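Local coordinates for cell division protein FtsI/penicillin binding protein 2 (Legionella pneumophila subsp. pneumophila ATCC 43290, PDB 4ZTK) that probably catalyses the D,D-transpeptidation that cross-links peptidoglycan strands during cell division, as a member of the penicillin-binding protein family, at residues A[154-166]-A[184-198]. Numbering follows the deposited sequence.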
ATOM      1  N   LYS A 154      10.927  -0.280 -14.112  1.00 38.67           N
ATOM      2  CA  LYS A 154      11.130  -0.647 -12.717  1.00 35.76           C
ATOM      3  C   LYS A 154       9.812  -0.944 -12.004  1.00 31.38           C
ATOM      4  O   LYS A 154       9.735  -1.880 -11.210  1.00 33.13           O
ATOM      5  CB  LYS A 154      11.948   0.411 -11.970  1.00 33.67           C
ATOM      6  CG  LYS A 154      12.342   0.002 -10.552  1.00 36.96           C
ATOM      7  CD  LYS A 154      13.153  -1.289 -10.542  1.00 33.51           C
ATOM      8  CE  LYS A 154      14.459  -1.132 -11.301  1.00 33.83           C
ATOM      9  NZ  LYS A 154      15.167  -2.434 -11.430  1.00 40.47           N
ATOM     10  N   LEU A 155       8.770  -0.169 -12.292  1.00 28.45           N
ATOM     11  CA  LEU A 155       7.474  -0.430 -11.664  1.00 26.76           C
ATOM     12  C   LEU A 155       6.856  -1.731 -12.184  1.00 30.78           C
ATOM     13  O   LEU A 155       6.167  -2.438 -11.445  1.00 33.06           O
ATOM     14  CB  LEU A 155       6.509   0.745 -11.836  1.00 34.43           C
ATOM     15  CG  LEU A 155       6.433   1.661 -10.608  1.00 40.63           C
ATOM     16  CD1 LEU A 155       7.788   2.295 -10.311  1.00 34.46           C
ATOM     17  CD2 LEU A 155       5.360   2.727 -10.780  1.00 34.16           C
ATOM     18  N   THR A 156       7.118  -2.046 -13.448  1.00 24.95           N
ATOM     19  CA  THR A 156       6.668  -3.308 -14.018  1.00 28.85           C
ATOM     20  C   THR A 156       7.337  -4.464 -13.281  1.00 35.74           C
ATOM     21  O   THR A 156       6.690  -5.448 -12.928  1.00 32.37           O
ATOM     22  CB  THR A 156       6.960  -3.384 -15.535  1.00 29.23           C
ATOM     23  OG1 THR A 156       6.099  -2.470 -16.225  1.00 32.94           O
ATOM     24  CG2 THR A 156       6.726  -4.802 -16.078  1.00 28.92           C
ATOM     25  N   GLU A 157       8.631  -4.318 -13.026  1.00 30.67           N
ATOM     26  CA  GLU A 157       9.377  -5.316 -12.269  1.00 31.32           C
ATOM     27  C   GLU A 157       8.872  -5.492 -10.838  1.00 29.82           C
ATOM     28  O   GLU A 157       9.043  -6.559 -10.248  1.00 34.31           O
ATOM     29  CB  GLU A 157      10.868  -4.977 -12.270  1.00 35.36           C
ATOM     30  CG  GLU A 157      11.529  -5.201 -13.619  1.00 47.13           C
ATOM     31  CD  GLU A 157      12.994  -4.809 -13.629  1.00 61.28           C
ATOM     32  OE1 GLU A 157      13.616  -4.864 -14.710  1.00 69.99           O
ATOM     33  OE2 GLU A 157      13.522  -4.444 -12.558  1.00 66.87           O
ATOM     34  N   PHE A 158       8.267  -4.448 -10.276  1.00 30.33           N
ATOM     35  CA  PHE A 158       7.658  -4.535  -8.950  1.00 27.83           C
ATOM     36  C   PHE A 158       6.269  -5.182  -8.972  1.00 37.15           C
ATOM     37  O   PHE A 158       5.644  -5.355  -7.922  1.00 28.49           O
ATOM     38  CB  PHE A 158       7.548  -3.152  -8.300  1.00 32.64           C
ATOM     39  CG  PHE A 158       8.780  -2.734  -7.546  1.00 29.76           C
ATOM     40  CD1 PHE A 158       9.155  -3.393  -6.387  1.00 27.64           C
ATOM     41  CD2 PHE A 158       9.549  -1.666  -7.987  1.00 34.48           C
ATOM     42  CE1 PHE A 158      10.284  -3.005  -5.682  1.00 33.58           C
ATOM     43  CE2 PHE A 158      10.683  -1.269  -7.288  1.00 36.07           C
ATOM     44  CZ  PHE A 158      11.052  -1.943  -6.136  1.00 33.66           C
ATOM     45  N   GLY A 159       5.782  -5.513 -10.166  1.00 31.68           N
ATOM     46  CA  GLY A 159       4.498  -6.178 -10.297  1.00 30.43           C
ATOM     47  C   GLY A 159       3.358  -5.249 -10.675  1.00 39.47           C
ATOM     48  O   GLY A 159       2.194  -5.640 -10.616  1.00 40.30           O
ATOM     49  N   PHE A 160       3.683  -4.018 -11.061  1.00 29.24           N
ATOM     50  CA  PHE A 160       2.657  -3.066 -11.472  1.00 29.46           C
ATOM     51  C   PHE A 160       2.378  -3.118 -12.976  1.00 33.74           C
ATOM     52  O   PHE A 160       3.292  -3.237 -13.792  1.00 33.64           O
ATOM     53  CB  PHE A 160       3.029  -1.637 -11.058  1.00 26.99           C
ATOM     54  CG  PHE A 160       3.015  -1.419  -9.579  1.00 27.30           C
ATOM     55  CD1 PHE A 160       1.825  -1.160  -8.918  1.00 28.74           C
ATOM     56  CD2 PHE A 160       4.187  -1.484  -8.843  1.00 24.59           C
ATOM     57  CE1 PHE A 160       1.804  -0.961  -7.543  1.00 32.56           C
ATOM     58  CE2 PHE A 160       4.176  -1.287  -7.467  1.00 26.10           C
ATOM     59  CZ  PHE A 160       2.982  -1.027  -6.816  1.00 27.02           C
ATOM     60  N   ASP A 161       1.101  -3.016 -13.325  1.00 30.40           N
ATOM     61  CA  ASP A 161       0.674  -2.911 -14.714  1.00 31.98           C
ATOM     62  C   ASP A 161       0.938  -1.497 -15.228  1.00 34.17           C
ATOM     63  O   ASP A 161       0.215  -0.566 -14.895  1.00 35.59           O
ATOM     64  CB  ASP A 161      -0.818  -3.233 -14.807  1.00 32.65           C
ATOM     65  CG  ASP A 161      -1.366  -3.151 -16.227  1.00 37.65           C
ATOM     66  OD1 ASP A 161      -0.657  -2.717 -17.164  1.00 40.47           O
ATOM     67  OD2 ASP A 161      -2.541  -3.529 -16.398  1.00 40.28           O
HETATM   68  N   MSE A 162       1.966  -1.345 -16.052  1.00 36.20           N
HETATM   69  CA  MSE A 162       2.271  -0.053 -16.651  1.00 30.14           C
HETATM   70  C   MSE A 162       1.909  -0.070 -18.132  1.00 40.54           C
HETATM   71  O   MSE A 162       2.489   0.663 -18.936  1.00 44.62           O
HETATM   72  CB  MSE A 162       3.748   0.278 -16.462  1.00 30.48           C
HETATM   73  CG  MSE A 162       4.206   0.156 -15.018  1.00 28.38           C
HETATM   74 SE   MSE A 162       3.283   1.408 -13.834  0.65 39.52          SE
HETATM   75  CE  MSE A 162       4.189   3.044 -14.395  1.00 27.78           C
ATOM     76  N   ASN A 163       0.940  -0.910 -18.485  1.00 42.70           N
ATOM     77  CA  ASN A 163       0.545  -1.072 -19.882  1.00 48.98           C
ATOM     78  C   ASN A 163      -0.925  -0.775 -20.164  1.00 47.64           C
ATOM     79  O   ASN A 163      -1.236  -0.066 -21.112  1.00 49.68           O
ATOM     80  CB  ASN A 163       0.906  -2.471 -20.385  1.00 60.42           C
ATOM     81  CG  ASN A 163       2.365  -2.588 -20.786  1.00 74.65           C
ATOM     82  OD1 ASN A 163       3.243  -2.757 -19.938  1.00 75.46           O
ATOM     83  ND2 ASN A 163       2.630  -2.500 -22.086  1.00 81.00           N
ATOM     84  N   SER A 164      -1.821  -1.315 -19.343  1.00 55.91           N
ATOM     85  CA  SER A 164      -3.259  -1.158 -19.564  1.00 59.85           C
ATOM     86  C   SER A 164      -3.667   0.296 -19.702  1.00 67.52           C
ATOM     87  O   SER A 164      -4.085   0.735 -20.770  1.00 74.77           O
ATOM     88  CB  SER A 164      -4.052  -1.783 -18.421  1.00 53.24           C
ATOM     89  OG  SER A 164      -3.811  -3.175 -18.340  1.00 64.93           O
ATOM     90  N   TRP A 165      -3.544   1.034 -18.606  1.00 70.17           N
ATOM     91  CA  TRP A 165      -3.928   2.437 -18.573  1.00 65.79           C
ATOM     92  C   TRP A 165      -2.765   3.322 -19.016  1.00 66.16           C
ATOM     93  O   TRP A 165      -2.179   4.043 -18.206  1.00 72.48           O
ATOM     94  CB  TRP A 165      -4.400   2.823 -17.163  1.00 64.42           C
ATOM     95  CG  TRP A 165      -5.602   2.035 -16.664  1.00 66.71           C
ATOM     96  CD1 TRP A 165      -6.396   1.196 -17.397  1.00 70.89           C
ATOM     97  CD2 TRP A 165      -6.134   2.018 -15.326  1.00 66.11           C
ATOM     98  NE1 TRP A 165      -7.386   0.664 -16.603  1.00 67.50           N
ATOM     99  CE2 TRP A 165      -7.248   1.151 -15.329  1.00 66.81           C
ATOM    100  CE3 TRP A 165      -5.777   2.653 -14.129  1.00 62.63           C
ATOM    101  CZ2 TRP A 165      -8.007   0.901 -14.181  1.00 62.77           C
ATOM    102  CZ3 TRP A 165      -6.533   2.402 -12.991  1.00 63.04           C
ATOM    103  CH2 TRP A 165      -7.634   1.536 -13.026  1.00 61.60           C
ATOM    104  N   TRP A 166      -2.430   3.263 -20.304  1.00 62.16           N
ATOM    105  CA  TRP A 166      -1.330   4.057 -20.850  1.00 66.34           C
ATOM    106  C   TRP A 166      -1.592   4.481 -22.297  1.00 77.03           C
ATOM    107  O   TRP A 166      -1.883   3.646 -23.154  1.00 82.91           O
ATOM    108  CB  TRP A 166      -0.007   3.287 -20.757  1.00 66.82           C
ATOM    109  CG  TRP A 166       1.210   4.138 -21.014  1.00 68.40           C
ATOM    110  CD1 TRP A 166       1.736   4.476 -22.229  1.00 70.55           C
ATOM    111  CD2 TRP A 166       2.049   4.760 -20.030  1.00 67.23           C
ATOM    112  NE1 TRP A 166       2.847   5.270 -22.062  1.00 70.24           N
ATOM    113  CE2 TRP A 166       3.060   5.458 -20.722  1.00 66.15           C
ATOM    114  CE3 TRP A 166       2.041   4.797 -18.631  1.00 62.96           C
ATOM    115  CZ2 TRP A 166       4.052   6.183 -20.062  1.00 65.78           C
ATOM    116  CZ3 TRP A 166       3.030   5.516 -17.979  1.00 59.92           C
ATOM    117  CH2 TRP A 166       4.021   6.199 -18.695  1.00 57.09           C
ATOM    118  N   ASN A 184      -3.040   6.252 -12.980  1.00 35.84           N
ATOM    119  CA  ASN A 184      -3.220   5.422 -14.176  1.00 52.86           C
ATOM    120  C   ASN A 184      -2.687   3.995 -14.020  1.00 57.62           C
ATOM    121  O   ASN A 184      -2.103   3.431 -14.950  1.00 64.83           O
ATOM    122  CB  ASN A 184      -2.616   6.096 -15.419  1.00 57.39           C
ATOM    123  CG  ASN A 184      -1.099   6.227 -15.347  1.00 60.98           C
ATOM    124  OD1 ASN A 184      -0.534   6.518 -14.291  1.00 58.86           O
ATOM    125  ND2 ASN A 184      -0.431   6.006 -16.480  1.00 62.56           N
ATOM    126  N   ILE A 185      -2.891   3.409 -12.844  1.00 41.30           N
ATOM    127  CA  ILE A 185      -2.354   2.083 -12.566  1.00 38.46           C
ATOM    128  C   ILE A 185      -3.399   1.189 -11.900  1.00 37.94           C
ATOM    129  O   ILE A 185      -3.777   1.422 -10.758  1.00 38.71           O
ATOM    130  CB  ILE A 185      -1.099   2.165 -11.671  1.00 34.81           C
ATOM    131  CG1 ILE A 185      -0.068   3.129 -12.273  1.00 40.49           C
ATOM    132  CG2 ILE A 185      -0.488   0.789 -11.477  1.00 36.32           C
ATOM    133  CD1 ILE A 185       1.145   3.371 -11.396  1.00 43.03           C
ATOM    134  N   PRO A 186      -3.873   0.165 -12.623  1.00 31.92           N
ATOM    135  CA  PRO A 186      -4.825  -0.799 -12.060  1.00 34.10           C
ATOM    136  C   PRO A 186      -4.130  -1.816 -11.156  1.00 36.60           C
ATOM    137  O   PRO A 186      -3.181  -2.473 -11.587  1.00 37.29           O
ATOM    138  CB  PRO A 186      -5.381  -1.500 -13.304  1.00 37.68           C
ATOM    139  CG  PRO A 186      -4.262  -1.431 -14.298  1.00 33.27           C
ATOM    140  CD  PRO A 186      -3.541  -0.134 -14.029  1.00 33.88           C
ATOM    141  N   VAL A 187      -4.584  -1.926  -9.910  1.00 32.59           N
ATOM    142  CA  VAL A 187      -4.085  -2.953  -9.004  1.00 28.37           C
ATOM    143  C   VAL A 187      -5.240  -3.744  -8.394  1.00 33.99           C
ATOM    144  O   VAL A 187      -6.399  -3.343  -8.481  1.00 31.36           O
ATOM    145  CB  VAL A 187      -3.202  -2.368  -7.860  1.00 30.63           C
ATOM    146  CG1 VAL A 187      -2.011  -1.607  -8.424  1.00 27.78           C
ATOM    147  CG2 VAL A 187      -4.022  -1.477  -6.923  1.00 21.21           C
ATOM    148  N   THR A 188      -4.915  -4.885  -7.804  1.00 30.47           N
ATOM    149  CA  THR A 188      -5.850  -5.601  -6.954  1.00 33.77           C
ATOM    150  C   THR A 188      -5.214  -5.673  -5.578  1.00 32.32           C
ATOM    151  O   THR A 188      -4.052  -5.297  -5.411  1.00 29.57           O
ATOM    152  CB  THR A 188      -6.115  -7.033  -7.458  1.00 34.37           C
ATOM    153  OG1 THR A 188      -4.885  -7.767  -7.480  1.00 34.64           O
ATOM    154  CG2 THR A 188      -6.722  -7.016  -8.858  1.00 32.83           C
ATOM    155  N   ILE A 189      -5.970  -6.135  -4.589  1.00 32.74           N
ATOM    156  CA  ILE A 189      -5.425  -6.316  -3.249  1.00 35.15           C
ATOM    157  C   ILE A 189      -4.219  -7.250  -3.327  1.00 31.00           C
ATOM    158  O   ILE A 189      -3.163  -6.965  -2.768  1.00 28.47           O
ATOM    159  CB  ILE A 189      -6.474  -6.909  -2.284  1.00 37.08           C
ATOM    160  CG1 ILE A 189      -7.621  -5.922  -2.075  1.00 34.21           C
ATOM    161  CG2 ILE A 189      -5.836  -7.253  -0.955  1.00 33.48           C
ATOM    162  CD1 ILE A 189      -7.174  -4.598  -1.493  1.00 32.99           C
ATOM    163  N   GLU A 190      -4.384  -8.347  -4.061  1.00 29.36           N
ATOM    164  CA  GLU A 190      -3.323  -9.337  -4.236  1.00 31.05           C
ATOM    165  C   GLU A 190      -2.059  -8.785  -4.902  1.00 34.61           C
ATOM    166  O   GLU A 190      -0.947  -9.052  -4.448  1.00 33.12           O
ATOM    167  CB  GLU A 190      -3.841 -10.541  -5.029  1.00 34.57           C
ATOM    168  CG  GLU A 190      -2.827 -11.674  -5.163  1.00 39.74           C
ATOM    169  CD  GLU A 190      -3.410 -12.921  -5.816  1.00 58.47           C
ATOM    170  OE1 GLU A 190      -3.001 -14.041  -5.437  1.00 62.19           O
ATOM    171  OE2 GLU A 190      -4.273 -12.783  -6.708  1.00 61.33           O
ATOM    172  N   SER A 191      -2.216  -8.028  -5.982  1.00 33.47           N
ATOM    173  CA  SER A 191      -1.041  -7.548  -6.703  1.00 30.34           C
ATOM    174  C   SER A 191      -0.331  -6.468  -5.895  1.00 25.85           C
ATOM    175  O   SER A 191       0.898  -6.416  -5.860  1.00 30.26           O
ATOM    176  CB  SER A 191      -1.409  -7.037  -8.100  1.00 30.05           C
ATOM    177  OG  SER A 191      -2.015  -5.755  -8.045  1.00 29.92           O
ATOM    178  N   LEU A 192      -1.106  -5.621  -5.226  1.00 26.39           N
ATOM    179  CA  LEU A 192      -0.527  -4.522  -4.458  1.00 23.99           C
ATOM    180  C   LEU A 192       0.273  -5.017  -3.252  1.00 33.95           C
ATOM    181  O   LEU A 192       1.388  -4.551  -3.004  1.00 29.21           O
ATOM    182  CB  LEU A 192      -1.604  -3.522  -4.025  1.00 25.75           C
ATOM    183  CG  LEU A 192      -1.087  -2.259  -3.324  1.00 27.75           C
ATOM    184  CD1 LEU A 192      -0.052  -1.517  -4.187  1.00 25.81           C
ATOM    185  CD2 LEU A 192      -2.239  -1.327  -2.940  1.00 24.31           C
ATOM    186  N   ILE A 193      -0.283  -5.970  -2.508  1.00 30.57           N
ATOM    187  CA  ILE A 193       0.416  -6.481  -1.336  1.00 27.69           C
ATOM    188  C   ILE A 193       1.653  -7.286  -1.749  1.00 26.37           C
ATOM    189  O   ILE A 193       2.655  -7.322  -1.029  1.00 24.87           O
ATOM    190  CB  ILE A 193      -0.519  -7.291  -0.390  1.00 26.73           C
ATOM    191  CG1 ILE A 193       0.133  -7.473   0.986  1.00 30.22           C
ATOM    192  CG2 ILE A 193      -0.901  -8.636  -1.006  1.00 23.46           C
ATOM    193  CD1 ILE A 193      -0.763  -8.158   2.020  1.00 28.38           C
ATOM    194  N   LYS A 194       1.596  -7.908  -2.923  1.00 23.21           N
ATOM    195  CA  LYS A 194       2.752  -8.645  -3.421  1.00 28.73           C
ATOM    196  C   LYS A 194       3.887  -7.688  -3.788  1.00 31.99           C
ATOM    197  O   LYS A 194       5.063  -8.006  -3.598  1.00 33.47           O
ATOM    198  CB  LYS A 194       2.373  -9.542  -4.608  1.00 31.80           C
ATOM    199  CG  LYS A 194       1.655 -10.828  -4.195  1.00 34.15           C
ATOM    200  CD  LYS A 194       1.252 -11.663  -5.404  1.00 37.31           C
ATOM    201  CE  LYS A 194       0.550 -12.949  -4.983  1.00 42.66           C
ATOM    202  NZ  LYS A 194       1.479 -13.943  -4.370  1.00 44.57           N
ATOM    203  N   SER A 195       3.531  -6.514  -4.299  1.00 25.29           N
ATOM    204  CA  SER A 195       4.524  -5.487  -4.584  1.00 26.29           C
ATOM    205  C   SER A 195       5.194  -5.018  -3.294  1.00 28.39           C
ATOM    206  O   SER A 195       6.414  -4.858  -3.240  1.00 24.35           O
ATOM    207  CB  SER A 195       3.887  -4.310  -5.324  1.00 24.62           C
ATOM    208  OG  SER A 195       3.400  -4.736  -6.588  1.00 31.45           O
ATOM    209  N   TYR A 196       4.400  -4.806  -2.250  1.00 25.34           N
ATOM    210  CA  TYR A 196       4.973  -4.442  -0.959  1.00 25.82           C
ATOM    211  C   TYR A 196       5.795  -5.587  -0.356  1.00 27.65           C
ATOM    212  O   TYR A 196       6.772  -5.353   0.357  1.00 31.28           O
ATOM    213  CB  TYR A 196       3.896  -3.937   0.010  1.00 27.69           C
ATOM    214  CG  TYR A 196       3.697  -2.448  -0.121  1.00 28.16           C
ATOM    215  CD1 TYR A 196       2.824  -1.926  -1.060  1.00 26.88           C
ATOM    216  CD2 TYR A 196       4.416  -1.565   0.666  1.00 27.67           C
ATOM    217  CE1 TYR A 196       2.659  -0.557  -1.200  1.00 22.58           C
ATOM    218  CE2 TYR A 196       4.263  -0.201   0.535  1.00 27.62           C
ATOM    219  CZ  TYR A 196       3.386   0.296  -0.403  1.00 23.36           C
ATOM    220  OH  TYR A 196       3.228   1.653  -0.540  1.00 23.26           O
ATOM    221  N   ALA A 197       5.419  -6.821  -0.673  1.00 24.30           N
ATOM    222  CA  ALA A 197       6.168  -7.979  -0.195  1.00 29.15           C
ATOM    223  C   ALA A 197       7.598  -7.953  -0.730  1.00 35.69           C
ATOM    224  O   ALA A 197       8.527  -8.408  -0.065  1.00 35.56           O
ATOM    225  CB  ALA A 197       5.469  -9.274  -0.578  1.00 26.51           C
ATOM    226  N   ILE A 198       7.776  -7.401  -1.925  1.00 34.55           N
ATOM    227  CA  ILE A 198       9.107  -7.284  -2.507  1.00 31.94           C
ATOM    228  C   ILE A 198       9.998  -6.381  -1.647  1.00 31.97           C
ATOM    229  O   ILE A 198      11.151  -6.711  -1.366  1.00 30.33           O
ATOM    230  CB  ILE A 198       9.050  -6.773  -3.958  1.00 33.18           C
ATOM    231  CG1 ILE A 198       8.336  -7.801  -4.843  1.00 33.28           C
ATOM    232  CG2 ILE A 198      10.456  -6.499  -4.483  1.00 36.53           C
ATOM    233  CD1 ILE A 198       8.231  -7.401  -6.303  1.00 33.96           C
TER
HETATM  234  O   HOH W   1       2.214  -7.495  -7.872  1.00 31.94           O
HETATM  235  O   HOH W   2      -1.182   1.508 -16.619  1.00 41.21           O
HETATM  236  O   HOH W   3      -0.807  -3.143 -11.374  1.00 41.64           O
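A Schellman motif at Gly-159 ends helix 148-157 in this penicillin-binding transpeptidase domain, and the carbonyl just before it shows how a helix terminus can be tied to a second helix: Ser-195 OG, on helix 189-200, donates to Phe-158 O at 2.7 Å. With OG anti to its own carbonyl carbon (chi1 -64°), the same hydroxyl lies over one face of the Phe-160 ring, 3.6 Å from CE2. Val-187 CG1 and Leu-192 CD1 meet the rim of that ring, while Ile-198 CG2 packs 3.7 Å from Phe-158 CE1. Phe-85 of helix 83-92 meets both phenylalanine rings edge-to-face.

Beyond Phe-160, loop residues 161-166 pass beside 184-187. Ile-185 CD1 lies 3.8 Å from Met-162 SE. Pro-186 CB makes a CH-pi contact over the six-membered ring of Trp-165, and Asn-184 ND2 donates to Trp-165 O at 3.1 Å, almost in line with the C=O bond but bent at the hydrogen (140°). Water 3 links Asp-161 N to Pro-186 O. Hydroxyl, amide and water thus each bond to backbone groups where the chain leaves helix 148-157 and approaches helix 189-200, beside an apolar cluster of phenylalanine rings and branched aliphatic side chains; Trp-165 is exposed and poorly ordered, so its packing on Pro-186 is less certain than the Ser-195 bond.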